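Local coordinates for oxysterol-binding protein homolog 3 (Saccharomyces cerevisiae, PDB 4IC4) that carries lipids in the hydrophobic pocket of its OSBP-related domain and transfers them between membranes through the cytosol, coupled to phosphoinositides, at residues 363-368 and 373-378; 163-168 and 369-374; 382-385 and 391-394; 142-145 and 149-152; 184-189 and 195-200. All blocks are in the same frame, centred on the assembly; numbering follows the deposited sequence.

Contact 1. Residues 363-368 and 373-378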
# COMPACT_ATOMS: atom_id res chain seq x y z
N TYR A 363 -16.28 4.88 -8.47
CA TYR A 363 -16.00 5.97 -7.54
C TYR A 363 -14.90 6.95 -7.88
O TYR A 363 -14.68 7.92 -7.15
CB TYR A 363 -15.76 5.33 -6.16
CG TYR A 363 -16.81 4.28 -5.88
CD1 TYR A 363 -18.16 4.63 -5.80
CD2 TYR A 363 -16.48 2.92 -5.82
CE1 TYR A 363 -19.15 3.66 -5.67
CE2 TYR A 363 -17.46 1.94 -5.69
CZ TYR A 363 -18.79 2.32 -5.62
OH TYR A 363 -19.77 1.36 -5.52
N PHE A 364 -14.23 6.71 -9.00
CA PHE A 364 -13.16 7.58 -9.45
C PHE A 364 -13.36 7.86 -10.93
O PHE A 364 -13.89 7.02 -11.66
CB PHE A 364 -11.80 6.89 -9.25
CG PHE A 364 -11.43 6.70 -7.82
CD1 PHE A 364 -10.65 7.65 -7.16
CD2 PHE A 364 -11.87 5.58 -7.11
CE1 PHE A 364 -10.32 7.49 -5.81
CE2 PHE A 364 -11.54 5.42 -5.77
CZ PHE A 364 -10.77 6.37 -5.12
N GLU A 365 -12.92 9.03 -11.37
CA GLU A 365 -13.03 9.42 -12.77
C GLU A 365 -11.65 9.81 -13.27
O GLU A 365 -10.84 10.36 -12.52
CB GLU A 365 -14.01 10.59 -12.92
CG GLU A 365 -13.59 11.86 -12.20
CD GLU A 365 -14.62 12.96 -12.33
OE1 GLU A 365 -14.37 14.08 -11.84
OE2 GLU A 365 -15.69 12.70 -12.93
N LYS A 366 -11.38 9.52 -14.54
CA LYS A 366 -10.08 9.83 -15.13
C LYS A 366 -10.02 11.31 -15.50
O LYS A 366 -10.87 11.80 -16.24
CB LYS A 366 -9.85 8.96 -16.36
CG LYS A 366 -8.43 8.97 -16.88
CD LYS A 366 -8.23 7.92 -17.97
CE LYS A 366 -6.78 7.85 -18.40
NZ LYS A 366 -6.56 6.77 -19.41
N VAL A 367 -9.03 12.01 -14.97
CA VAL A 367 -8.86 13.43 -15.25
C VAL A 367 -7.75 13.68 -16.27
O VAL A 367 -7.72 14.73 -16.91
CB VAL A 367 -8.54 14.21 -13.95
CG1 VAL A 367 -8.37 15.70 -14.26
CG2 VAL A 367 -9.66 14.01 -12.94
N SER A 368 -6.86 12.71 -16.41
CA SER A 368 -5.76 12.82 -17.36
C SER A 368 -5.03 11.49 -17.43
O SER A 368 -5.45 10.51 -16.82
CB SER A 368 -4.78 13.91 -16.93
OG SER A 368 -4.08 13.52 -15.75
N LYS A 373 -9.49 10.75 -10.15
CA LYS A 373 -9.94 11.57 -9.04
C LYS A 373 -11.26 11.07 -8.45
O LYS A 373 -12.16 10.64 -9.18
CB LYS A 373 -10.08 13.02 -9.52
CG LYS A 373 -10.55 14.03 -8.50
CD LYS A 373 -10.48 15.43 -9.10
CE LYS A 373 -11.01 16.50 -8.15
NZ LYS A 373 -12.47 16.34 -7.89
N TYR A 374 -11.37 11.14 -7.13
CA TYR A 374 -12.57 10.72 -6.42
C TYR A 374 -13.79 11.49 -6.92
O TYR A 374 -13.76 12.72 -7.03
CB TYR A 374 -12.39 10.95 -4.92
CG TYR A 374 -13.61 10.63 -4.08
CD1 TYR A 374 -13.95 9.31 -3.79
CD2 TYR A 374 -14.42 11.65 -3.58
CE1 TYR A 374 -15.06 9.02 -3.01
CE2 TYR A 374 -15.54 11.36 -2.81
CZ TYR A 374 -15.86 10.05 -2.52
OH TYR A 374 -16.95 9.75 -1.74
N ILE A 375 -14.87 10.77 -7.22
CA ILE A 375 -16.10 11.38 -7.70
C ILE A 375 -16.95 11.83 -6.51
O ILE A 375 -17.31 11.03 -5.66
CB ILE A 375 -16.93 10.39 -8.55
CG1 ILE A 375 -16.15 10.02 -9.81
CG2 ILE A 375 -18.28 11.02 -8.92
CD1 ILE A 375 -16.84 8.97 -10.67
N THR A 376 -17.28 13.12 -6.47
CA THR A 376 -18.09 13.66 -5.39
C THR A 376 -19.55 13.75 -5.83
O THR A 376 -19.85 13.66 -7.02
CB THR A 376 -17.62 15.07 -4.99
OG1 THR A 376 -17.68 15.95 -6.13
CG2 THR A 376 -16.20 15.03 -4.46
N GLY A 377 -20.45 13.91 -4.87
CA GLY A 377 -21.86 14.01 -5.20
C GLY A 377 -22.72 12.91 -4.60
O GLY A 377 -22.22 12.07 -3.85
N PRO A 378 -24.02 12.91 -4.91
CA PRO A 378 -24.99 11.93 -4.41
C PRO A 378 -24.65 10.47 -4.71
O PRO A 378 -25.11 9.57 -4.01
CB PRO A 378 -26.29 12.37 -5.09
CG PRO A 378 -26.10 13.85 -5.23
CD PRO A 378 -24.69 13.93 -5.73
O HOH W 1 -17.00 8.40 -5.43
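The Phe364 ring meets the peptide that joins Lys373 to Tyr374 at an oblique angle, with CD1 of Phe364 3.6 Å from N of Tyr374. CG of Phe364 is anti to its carbonyl carbon (chi1 -67°), which sets CD1 and CE1 beside that peptide. The Tyr374 ring is approached, also obliquely, by the carbonyl oxygen of Tyr363. The Tyr374 ring stacks on Phe154 of strand 150-157. A water lies in plane at the edge of the Tyr363 ring, and this ring meets Tyr381 edge-to-face.

The two strands form an antiparallel hairpin. Glu365 and Lys373 are a hydrogen-bonded pair, with 2.8 Å from Glu365 N to Lys373 O and a second bond from Lys373 N to Glu365 O. Phe364 and Tyr374 are the neighbouring non-hydrogen-bonded pair. Beyond them Ile375 N donates to Tyr363 O at 2.9 Å. That bond is nearly straight at the hydrogen (173°), but the donor sits 37° above the carbonyl plane. The water also donates to Tyr363 O, and to Ile375 O at 2.7 Å. On the face of Glu365 and Lys373, CB of Glu365 also reaches CG1 of Ile375, beyond the strand, at 3.8 Å. CG2 of Val367 touches CB of Lys373 at 3.6 Å.

The hairpin is therefore two-sided. Phe364 and Tyr374 are buried against strands 137-145 and 150-157, while Glu365 and Lys373 are exposed. Glu365 OE1 and Lys373 NZ stay 4.9 Å apart, so their attraction is likely to be modest. Ile375 N and the water both donate to Tyr363 O, extending the bonding past the strands.

Contact 2. Residues 163-168 and 369-374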
# COMPACT_ATOMS: atom_id res chain seq x y z
N SER A 163 -4.52 11.87 -2.27
CA SER A 163 -4.98 11.20 -3.47
C SER A 163 -3.78 10.47 -4.07
O SER A 163 -2.63 10.91 -3.94
CB SER A 163 -5.53 12.22 -4.47
OG SER A 163 -4.54 13.16 -4.82
N TYR A 164 -4.04 9.36 -4.74
CA TYR A 164 -2.97 8.56 -5.31
C TYR A 164 -3.50 7.69 -6.44
O TYR A 164 -4.48 6.98 -6.28
CB TYR A 164 -2.39 7.68 -4.20
CG TYR A 164 -1.10 6.92 -4.47
CD1 TYR A 164 -0.10 7.42 -5.32
CD2 TYR A 164 -0.82 5.74 -3.75
CE1 TYR A 164 1.14 6.79 -5.43
CE2 TYR A 164 0.41 5.11 -3.85
CZ TYR A 164 1.39 5.63 -4.68
OH TYR A 164 2.62 5.01 -4.72
N THR A 165 -2.86 7.79 -7.60
CA THR A 165 -3.21 6.97 -8.77
C THR A 165 -1.91 6.23 -9.00
O THR A 165 -0.89 6.84 -9.33
CB THR A 165 -3.58 7.83 -9.99
OG1 THR A 165 -4.78 8.56 -9.71
CG2 THR A 165 -3.79 6.95 -11.20
N VAL A 166 -1.93 4.91 -8.84
CA VAL A 166 -0.70 4.15 -8.95
C VAL A 166 -0.73 2.88 -9.77
O VAL A 166 -1.72 2.15 -9.81
CB VAL A 166 -0.20 3.82 -7.53
CG1 VAL A 166 -1.25 2.97 -6.81
CG2 VAL A 166 1.11 3.08 -7.58
N THR A 167 0.40 2.61 -10.41
CA THR A 167 0.59 1.42 -11.22
C THR A 167 1.89 0.77 -10.75
O THR A 167 2.97 1.32 -10.96
CB THR A 167 0.73 1.74 -12.72
OG1 THR A 167 -0.53 2.19 -13.22
CG2 THR A 167 1.17 0.50 -13.50
N PRO A 168 1.80 -0.39 -10.09
CA PRO A 168 3.02 -1.06 -9.63
C PRO A 168 3.76 -1.57 -10.85
O PRO A 168 3.14 -1.94 -11.85
CB PRO A 168 2.48 -2.21 -8.77
CG PRO A 168 1.18 -1.66 -8.25
CD PRO A 168 0.60 -1.00 -9.47
N LYS A 369 -3.94 11.45 -18.19
CA LYS A 369 -3.15 10.23 -18.29
C LYS A 369 -2.49 9.97 -16.94
O LYS A 369 -1.79 10.83 -16.41
CB LYS A 369 -2.07 10.36 -19.36
CG LYS A 369 -2.52 10.06 -20.77
CD LYS A 369 -1.31 9.93 -21.69
CE LYS A 369 -1.71 9.49 -23.08
NZ LYS A 369 -0.51 9.19 -23.91
N ASN A 370 -2.73 8.78 -16.39
CA ASN A 370 -2.14 8.40 -15.12
C ASN A 370 -2.68 9.21 -13.94
O ASN A 370 -2.00 9.35 -12.93
CB ASN A 370 -0.62 8.55 -15.19
CG ASN A 370 -0.03 7.91 -16.43
OD1 ASN A 370 -0.22 6.71 -16.67
ND2 ASN A 370 0.68 8.70 -17.22
N GLU A 371 -3.89 9.73 -14.06
CA GLU A 371 -4.47 10.50 -12.97
C GLU A 371 -5.98 10.35 -12.86
O GLU A 371 -6.72 10.75 -13.75
CB GLU A 371 -4.12 11.98 -13.14
CG GLU A 371 -3.67 12.67 -11.87
CD GLU A 371 -2.31 12.19 -11.40
OE1 GLU A 371 -1.32 12.35 -12.15
OE2 GLU A 371 -2.23 11.65 -10.28
N TRP A 372 -6.43 9.75 -11.76
CA TRP A 372 -7.86 9.57 -11.50
C TRP A 372 -8.22 10.39 -10.27
O TRP A 372 -7.35 10.70 -9.45
CB TRP A 372 -8.18 8.09 -11.26
CG TRP A 372 -8.12 7.25 -12.50
CD1 TRP A 372 -7.01 6.93 -13.22
CD2 TRP A 372 -9.22 6.63 -13.17
NE1 TRP A 372 -7.35 6.15 -14.30
CE2 TRP A 372 -8.70 5.96 -14.30
CE3 TRP A 372 -10.61 6.59 -12.94
CZ2 TRP A 372 -9.51 5.24 -15.19
CZ3 TRP A 372 -11.41 5.88 -13.82
CH2 TRP A 372 -10.86 5.21 -14.93
N LYS A 373 -9.49 10.75 -10.15
CA LYS A 373 -9.94 11.57 -9.04
C LYS A 373 -11.26 11.07 -8.45
O LYS A 373 -12.16 10.64 -9.18
CB LYS A 373 -10.08 13.02 -9.52
CG LYS A 373 -10.55 14.03 -8.50
CD LYS A 373 -10.48 15.43 -9.10
CE LYS A 373 -11.01 16.50 -8.15
NZ LYS A 373 -12.47 16.34 -7.89
N TYR A 374 -11.37 11.14 -7.13
CA TYR A 374 -12.57 10.72 -6.42
C TYR A 374 -13.79 11.49 -6.92
O TYR A 374 -13.76 12.72 -7.03
CB TYR A 374 -12.39 10.95 -4.92
CG TYR A 374 -13.61 10.63 -4.08
CD1 TYR A 374 -13.95 9.31 -3.79
CD2 TYR A 374 -14.42 11.65 -3.58
CE1 TYR A 374 -15.06 9.02 -3.01
CE2 TYR A 374 -15.54 11.36 -2.81
CZ TYR A 374 -15.86 10.05 -2.52
OH TYR A 374 -16.95 9.75 -1.74
O HOH W 2 -2.98 11.94 -6.90
O HOH W 3 -1.46 10.28 -8.25
O HOH W 4 -4.90 10.37 -7.79
O HOH W 5 -0.09 7.91 -11.86
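Thr165, on strand 160-172 of the ORD beta barrel, meets Asn370, Glu371 and Trp372 of the hairpin 364-368/371-374. The direct polar link is one bond from Trp372 N to Thr165 OG1, at 2.9 Å and nearly straight (169°). OG1 of Thr165 stands anti to its carbonyl carbon (chi1 -66°), while CG2 is anti to the backbone N and reaches Asn370 and Trp372. CG2 of Thr165 lies 3.5 Å from O of Asn370 and 3.8 Å from CD1 of Trp372, which it meets obliquely.

Waters fill out the joint. One is 2.6 Å from Thr165 OG1 and also donates to Trp372 O. A second accepts from Thr165 N and donates to Glu371 OE2 at 2.6 Å. A third donates to both Thr165 O and Asn370 O. A valine here would keep the bulk but would probably leave Trp372 N and the first water without their hydroxyl partner. OE1 of Glu371 turns to Arg186 in a long, weak ion pair.

The two strands are not paired by backbone bonds. The arrangement is that of a beta hairpin laid on a barrel strand through one direct side-chain bond and bridging waters.

Contact 3. Residues 382-385 and 391-394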
# COMPACT_ATOMS: atom_id res chain seq x y z
N TRP A 382 -18.92 7.48 -0.43
CA TRP A 382 -19.36 7.76 0.93
C TRP A 382 -20.83 8.16 1.03
O TRP A 382 -21.47 7.88 2.05
CB TRP A 382 -18.44 8.79 1.58
CG TRP A 382 -17.02 8.29 1.67
CD1 TRP A 382 -15.94 8.80 1.01
CD2 TRP A 382 -16.55 7.15 2.40
NE1 TRP A 382 -14.82 8.04 1.28
CE2 TRP A 382 -15.17 7.02 2.13
CE3 TRP A 382 -17.16 6.22 3.25
CZ2 TRP A 382 -14.39 6.00 2.69
CZ3 TRP A 382 -16.38 5.21 3.81
CH2 TRP A 382 -15.01 5.11 3.52
N GLU A 383 -21.37 8.81 0.00
CA GLU A 383 -22.78 9.17 0.04
C GLU A 383 -23.64 7.91 -0.13
O GLU A 383 -24.63 7.73 0.56
CB GLU A 383 -23.12 10.21 -1.03
CG GLU A 383 -22.69 11.62 -0.65
CD GLU A 383 -23.27 12.07 0.68
OE1 GLU A 383 -24.51 12.04 0.84
OE2 GLU A 383 -22.49 12.44 1.58
N ARG A 384 -23.24 7.04 -1.06
CA ARG A 384 -23.96 5.79 -1.30
C ARG A 384 -23.96 4.92 -0.04
O ARG A 384 -24.98 4.34 0.33
CB ARG A 384 -23.28 4.98 -2.42
CG ARG A 384 -23.49 5.46 -3.85
CD ARG A 384 -22.44 4.79 -4.74
NE ARG A 384 -22.63 4.97 -6.18
CZ ARG A 384 -23.41 4.22 -6.94
NH1 ARG A 384 -23.50 4.46 -8.24
NH2 ARG A 384 -24.11 3.22 -6.41
N ARG A 385 -22.80 4.83 0.60
CA ARG A 385 -22.65 4.00 1.79
C ARG A 385 -23.66 4.34 2.89
O ARG A 385 -24.15 3.46 3.59
CB ARG A 385 -21.23 4.16 2.33
CG ARG A 385 -20.80 3.09 3.33
CD ARG A 385 -19.39 3.38 3.82
NE ARG A 385 -18.81 2.30 4.61
CZ ARG A 385 -19.13 2.01 5.87
NH1 ARG A 385 -20.06 2.71 6.51
NH2 ARG A 385 -18.51 1.02 6.49
N SER A 391 -27.51 -0.85 -5.53
CA SER A 391 -28.32 -1.63 -6.47
C SER A 391 -27.78 -1.73 -7.89
O SER A 391 -28.09 -2.68 -8.61
CB SER A 391 -29.75 -1.07 -6.51
OG SER A 391 -30.37 -1.21 -5.24
N ASP A 392 -26.98 -0.75 -8.30
CA ASP A 392 -26.42 -0.73 -9.65
C ASP A 392 -25.00 -1.31 -9.71
O ASP A 392 -24.33 -1.24 -10.74
CB ASP A 392 -26.41 0.70 -10.19
CG ASP A 392 -25.60 1.65 -9.32
OD1 ASP A 392 -25.67 1.53 -8.08
OD2 ASP A 392 -24.90 2.52 -9.89
N ILE A 393 -24.56 -1.87 -8.59
CA ILE A 393 -23.23 -2.47 -8.51
C ILE A 393 -23.34 -3.97 -8.73
O ILE A 393 -24.00 -4.68 -7.97
CB ILE A 393 -22.60 -2.22 -7.12
CG1 ILE A 393 -22.56 -0.72 -6.82
CG2 ILE A 393 -21.21 -2.84 -7.07
CD1 ILE A 393 -21.78 0.11 -7.83
N SER A 394 -22.70 -4.46 -9.79
CA SER A 394 -22.76 -5.88 -10.11
C SER A 394 -21.86 -6.72 -9.22
O SER A 394 -20.94 -6.21 -8.57
CB SER A 394 -22.36 -6.11 -11.56
OG SER A 394 -21.00 -5.76 -11.76
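Arg384 of helix 381-386 reaches Asp392 in the loop that follows the helix. Its CB points toward that loop. CG is anti to the carbonyl carbon (chi1 -76°), and the chain then runs extended from CG to NE. On the way CD packs against the ring of Tyr363. NE donates to O of Lys379, a residue just before the helix.

The guanidinium comes next and meets the Asp392 carboxylate end-on, with two nitrogens on two oxygens. NH1 of Arg384 donates to OD2 of Asp392 at 2.9 Å. NH2 of Arg384 donates to OD1 of Asp392 at 2.8 Å, almost straight (176°). Each oxygen uses its syn lone pair, and the two flat groups are nearly coplanar, 9° apart. NH2 has a second partner in O of Asp389. One face of the guanidinium is covered by CD1 of Ile393, 4.1 Å from NH2 of Arg384. The same CD1 of Ile393 also touches Tyr363.

All three nitrogens of this buried group are thus bonded, which fixes the rotation of the guanidinium. Its charge is probably balanced by Asp392, which is itself exposed.

The arrangement is a bidentate, end-on arginine-carboxylate salt bridge. It ties the last helix of the chain to the C-terminal loop, away from the lipid-binding residues.

Contact 4. Residues 142-145 and 149-152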
# COMPACT_ATOMS: atom_id res chain seq x y z
N GLU A 142 -10.07 1.81 -5.42
CA GLU A 142 -10.71 1.02 -6.47
C GLU A 142 -9.71 0.71 -7.58
O GLU A 142 -8.84 1.53 -7.89
CB GLU A 142 -11.89 1.82 -7.04
CG GLU A 142 -12.68 1.15 -8.15
CD GLU A 142 -13.98 1.88 -8.50
OE1 GLU A 142 -14.03 3.12 -8.39
OE2 GLU A 142 -14.95 1.20 -8.89
N LYS A 143 -9.80 -0.48 -8.16
CA LYS A 143 -8.93 -0.81 -9.28
C LYS A 143 -9.67 -0.21 -10.47
O LYS A 143 -10.77 -0.67 -10.81
CB LYS A 143 -8.78 -2.31 -9.46
CG LYS A 143 -7.86 -2.66 -10.63
CD LYS A 143 -7.61 -4.14 -10.73
CE LYS A 143 -6.69 -4.46 -11.89
NZ LYS A 143 -6.39 -5.91 -11.97
N VAL A 144 -9.09 0.82 -11.09
CA VAL A 144 -9.74 1.51 -12.20
C VAL A 144 -9.33 1.08 -13.61
O VAL A 144 -9.98 1.47 -14.59
CB VAL A 144 -9.55 3.04 -12.06
CG1 VAL A 144 -10.17 3.52 -10.74
CG2 VAL A 144 -8.07 3.40 -12.10
N SER A 145 -8.28 0.29 -13.71
CA SER A 145 -7.80 -0.23 -14.99
C SER A 145 -7.15 -1.59 -14.77
O SER A 145 -6.51 -1.81 -13.74
CB SER A 145 -6.79 0.72 -15.61
OG SER A 145 -6.29 0.19 -16.83
N PRO A 149 -2.49 -2.39 -14.87
CA PRO A 149 -3.20 -2.21 -13.60
C PRO A 149 -3.04 -0.80 -13.05
O PRO A 149 -1.93 -0.28 -12.97
CB PRO A 149 -2.56 -3.25 -12.69
CG PRO A 149 -1.14 -3.28 -13.19
CD PRO A 149 -1.34 -3.30 -14.70
N VAL A 150 -4.16 -0.19 -12.68
CA VAL A 150 -4.14 1.15 -12.11
C VAL A 150 -5.07 1.15 -10.91
O VAL A 150 -6.22 0.72 -11.01
CB VAL A 150 -4.61 2.23 -13.11
CG1 VAL A 150 -4.59 3.60 -12.45
CG2 VAL A 150 -3.71 2.23 -14.34
N PHE A 151 -4.56 1.62 -9.78
CA PHE A 151 -5.34 1.67 -8.55
C PHE A 151 -5.46 3.12 -8.08
O PHE A 151 -4.48 3.87 -8.08
CB PHE A 151 -4.65 0.83 -7.48
CG PHE A 151 -4.32 -0.57 -7.92
CD1 PHE A 151 -5.32 -1.53 -8.02
CD2 PHE A 151 -3.02 -0.91 -8.27
CE1 PHE A 151 -5.03 -2.83 -8.46
CE2 PHE A 151 -2.72 -2.21 -8.71
CZ PHE A 151 -3.73 -3.17 -8.81
N ALA A 152 -6.67 3.51 -7.70
CA ALA A 152 -6.92 4.87 -7.25
C ALA A 152 -7.26 4.87 -5.77
O ALA A 152 -8.02 4.02 -5.30
CB ALA A 152 -8.06 5.50 -8.05
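Strands 142-145 and 150-152 run antiparallel, with a classic beta bulge where Val144 and Ser145 both face Val150. Glu142 and Ala152 form a regular hydrogen-bonded pair, with 2.9 Å from Ala152 N to Glu142 O. At the bulge Val150 O takes Val144 N at 2.9 Å and, weakly, Ser145 N at 3.4 Å. Val150 N returns a bond to Ser145 O.

Lys143 and Phe151 share one face. CG of Lys143 is anti to its backbone N (chi1 -180°), and the chain stays extended, so CB, CG and CD cross CE1 of Phe151 obliquely. The nearest approach is 3.6 Å, from CG of Lys143 to CE1 of Phe151. Past the ring, NZ of Lys143 is hydrogen-bonded to O of Pro122. The side chain of Lys143 is about 3 Å, by nearest atoms, from that of His146, a residue in the hairpin turn that binds phosphatidylinositol 4-phosphate. A serine in place of Lys143 would probably leave CD1 and CE1 of Phe151 without their methylene neighbours and Pro122 O without this donor.

CG2 of Val144 presses on CG1 of Val150 at 3.5 Å, and CG1 of Val144 meets CB of Ala152 at 4.0 Å. On the Ser145 and Val150 face the two CB atoms are 3.6 Å apart. OG of Ser145 bonds to O of Pro148, inside the turn. Glu142 turns its carboxylate to the backbone N of Lys362 and Tyr363.

The polar ends are thus satisfied by backbone groups, while the carbons pack across the strands. Together they hold the strands beside the turn with the lipid-binding His146 and Arg147.

Contact 5. Residues 184-189 and 195-200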
# COMPACT_ATOMS: atom_id res chain seq x y z
N ILE A 184 2.25 9.72 -8.39
CA ILE A 184 2.58 10.71 -7.37
C ILE A 184 1.55 10.74 -6.24
O ILE A 184 0.35 10.80 -6.49
CB ILE A 184 2.67 12.12 -7.98
CG1 ILE A 184 3.76 12.15 -9.06
CG2 ILE A 184 2.97 13.14 -6.89
CD1 ILE A 184 3.91 13.49 -9.74
N LEU A 185 2.03 10.65 -5.01
CA LEU A 185 1.13 10.74 -3.87
C LEU A 185 0.95 12.24 -3.65
O LEU A 185 1.93 12.97 -3.48
CB LEU A 185 1.75 10.10 -2.62
CG LEU A 185 1.93 8.59 -2.65
CD1 LEU A 185 3.17 8.25 -3.47
CD2 LEU A 185 2.09 8.06 -1.22
N ARG A 186 -0.30 12.68 -3.67
CA ARG A 186 -0.61 14.09 -3.50
C ARG A 186 -1.31 14.35 -2.18
O ARG A 186 -2.49 14.03 -2.02
CB ARG A 186 -1.49 14.57 -4.66
CG ARG A 186 -0.87 14.36 -6.03
CD ARG A 186 -1.81 14.82 -7.14
NE ARG A 186 -1.28 14.51 -8.47
CZ ARG A 186 -0.20 15.07 -9.00
NH1 ARG A 186 0.49 15.98 -8.31
NH2 ARG A 186 0.21 14.73 -10.21
N LEU A 187 -0.57 14.94 -1.25
CA LEU A 187 -1.09 15.26 0.07
C LEU A 187 -1.49 16.73 0.14
O LEU A 187 -0.77 17.60 -0.35
CB LEU A 187 -0.02 14.98 1.12
CG LEU A 187 -0.24 15.51 2.54
CD1 LEU A 187 -1.40 14.77 3.18
CD2 LEU A 187 1.04 15.33 3.35
N LYS A 188 -2.64 17.00 0.73
CA LYS A 188 -3.13 18.36 0.90
C LYS A 188 -3.52 18.61 2.35
O LYS A 188 -4.28 17.84 2.94
CB LYS A 188 -4.35 18.63 0.02
CG LYS A 188 -5.04 19.95 0.33
CD LYS A 188 -6.32 20.14 -0.46
CE LYS A 188 -7.02 21.43 -0.05
NZ LYS A 188 -8.31 21.60 -0.77
N PHE A 189 -2.99 19.69 2.92
CA PHE A 189 -3.34 20.08 4.28
C PHE A 189 -4.67 20.82 4.14
O PHE A 189 -4.76 21.81 3.42
CB PHE A 189 -2.30 21.06 4.84
CG PHE A 189 -1.11 20.40 5.47
CD1 PHE A 189 -0.86 19.05 5.30
CD2 PHE A 189 -0.22 21.15 6.25
CE1 PHE A 189 0.26 18.45 5.88
CE2 PHE A 189 0.89 20.57 6.83
CZ PHE A 189 1.14 19.22 6.65
N LEU A 195 0.41 21.90 -0.08
CA LEU A 195 0.46 20.62 -0.78
C LEU A 195 1.84 19.98 -0.70
O LEU A 195 2.86 20.67 -0.68
CB LEU A 195 0.09 20.80 -2.25
CG LEU A 195 -1.20 21.54 -2.59
CD1 LEU A 195 -1.35 21.63 -4.10
CD2 LEU A 195 -2.39 20.83 -1.97
N PHE A 196 1.87 18.66 -0.66
CA PHE A 196 3.11 17.90 -0.63
C PHE A 196 2.97 16.81 -1.67
O PHE A 196 1.90 16.22 -1.83
CB PHE A 196 3.34 17.27 0.74
CG PHE A 196 3.50 18.27 1.85
CD1 PHE A 196 4.76 18.74 2.21
CD2 PHE A 196 2.38 18.76 2.52
CE1 PHE A 196 4.90 19.68 3.23
CE2 PHE A 196 2.51 19.70 3.54
CZ PHE A 196 3.78 20.16 3.90
N GLU A 197 4.05 16.54 -2.40
CA GLU A 197 4.03 15.51 -3.43
C GLU A 197 5.31 14.69 -3.41
O GLU A 197 6.38 15.19 -3.06
CB GLU A 197 3.86 16.14 -4.81
CG GLU A 197 2.53 16.84 -5.03
CD GLU A 197 2.49 17.60 -6.35
OE1 GLU A 197 2.79 17.00 -7.40
OE2 GLU A 197 2.17 18.81 -6.33
N TRP A 198 5.18 13.42 -3.78
CA TRP A 198 6.33 12.54 -3.85
C TRP A 198 5.95 11.24 -4.53
O TRP A 198 4.78 10.88 -4.61
CB TRP A 198 6.91 12.27 -2.45
CG TRP A 198 6.11 11.35 -1.57
CD1 TRP A 198 6.23 9.99 -1.47
CD2 TRP A 198 5.09 11.73 -0.64
NE1 TRP A 198 5.35 9.50 -0.53
CE2 TRP A 198 4.64 10.55 -0.00
CE3 TRP A 198 4.51 12.96 -0.28
CZ2 TRP A 198 3.64 10.56 0.98
CZ3 TRP A 198 3.52 12.97 0.70
CH2 TRP A 198 3.09 11.77 1.31
N THR A 199 6.96 10.57 -5.08
CA THR A 199 6.79 9.27 -5.72
C THR A 199 7.48 8.32 -4.76
O THR A 199 8.57 8.61 -4.27
CB THR A 199 7.49 9.22 -7.09
OG1 THR A 199 6.80 10.07 -8.01
CG2 THR A 199 7.50 7.80 -7.64
N GLN A 200 6.85 7.19 -4.45
CA GLN A 200 7.46 6.25 -3.53
C GLN A 200 8.81 5.77 -4.05
O GLN A 200 8.98 5.57 -5.25
CB GLN A 200 6.53 5.07 -3.25
CG GLN A 200 5.42 5.44 -2.28
CD GLN A 200 4.59 4.26 -1.81
OE1 GLN A 200 3.83 4.38 -0.85
NE2 GLN A 200 4.73 3.13 -2.49
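Trp198 has CG between its backbone N and carbonyl carbon (chi1 73°), and this lays the indole across from Leu185. CB of Leu185 sits over the six-membered ring of Trp198, 4.1 Å from its centroid and 18° off the normal, a CH-pi contact. CD2 of Leu185 lies 3.6 Å from NE1 of Trp198. Leu187 and Phe196 lie side by side, with their CD2 atoms 3.8 Å apart. CE2 of Phe196 comes over one face of Phe189, toward its rim, 3.4 Å from CZ of Phe189. The two rings are oblique, their planes at 49°.

The backbones form an antiparallel hairpin. Leu185 N donates to Trp198 O at 2.8 Å, and Leu187 pairs with Phe196 by two bonds. The return bond from Trp198 N to Leu185 O is weak, at 3.3 Å.

The other face is mixed: it carries Arg186 and Glu197 but also Ile184 and Leu195. NH1 of Arg186 forms a salt bridge with OE1 of Glu197 at 2.7 Å. Its hydrogen bond is weak because it is strongly bent, and the two flat groups are steeply turned to each other. CB of Ile184 covers one face of the guanidinium.

The hairpin has one buried apolar face, where Leu187 and Trp198 also touch helix 94-104, and one more exposed mixed face. There Arg186 and Glu197 probably offset each other's charge, though Arg186 also faces Glu371 more weakly.

Contacts 1 and 2 share Lys373 and Tyr374, so the 364-374 hairpin is paired in contact 1 and set on the barrel in contact 2. Contact 4 touches it too: CB of Phe364 lies 4.0 Å from CG1 of Val144, and Phe364 packs on Ala152. Contacts 2, 4 and 5 follow neighbouring barrel strands, with Val166 N 2.9 Å from Phe151 O and Ser163 O 2.9 Å from Arg186 N. Contact 3 is joined to contact 1 through Tyr363 and Tyr374 but stays about 7 Å, by nearest atoms, from contact 4. Contact 4 adjoins the phosphoinositide site through Lys143; the Trp372 side chain of contact 2 is about 10 Å from that of His146.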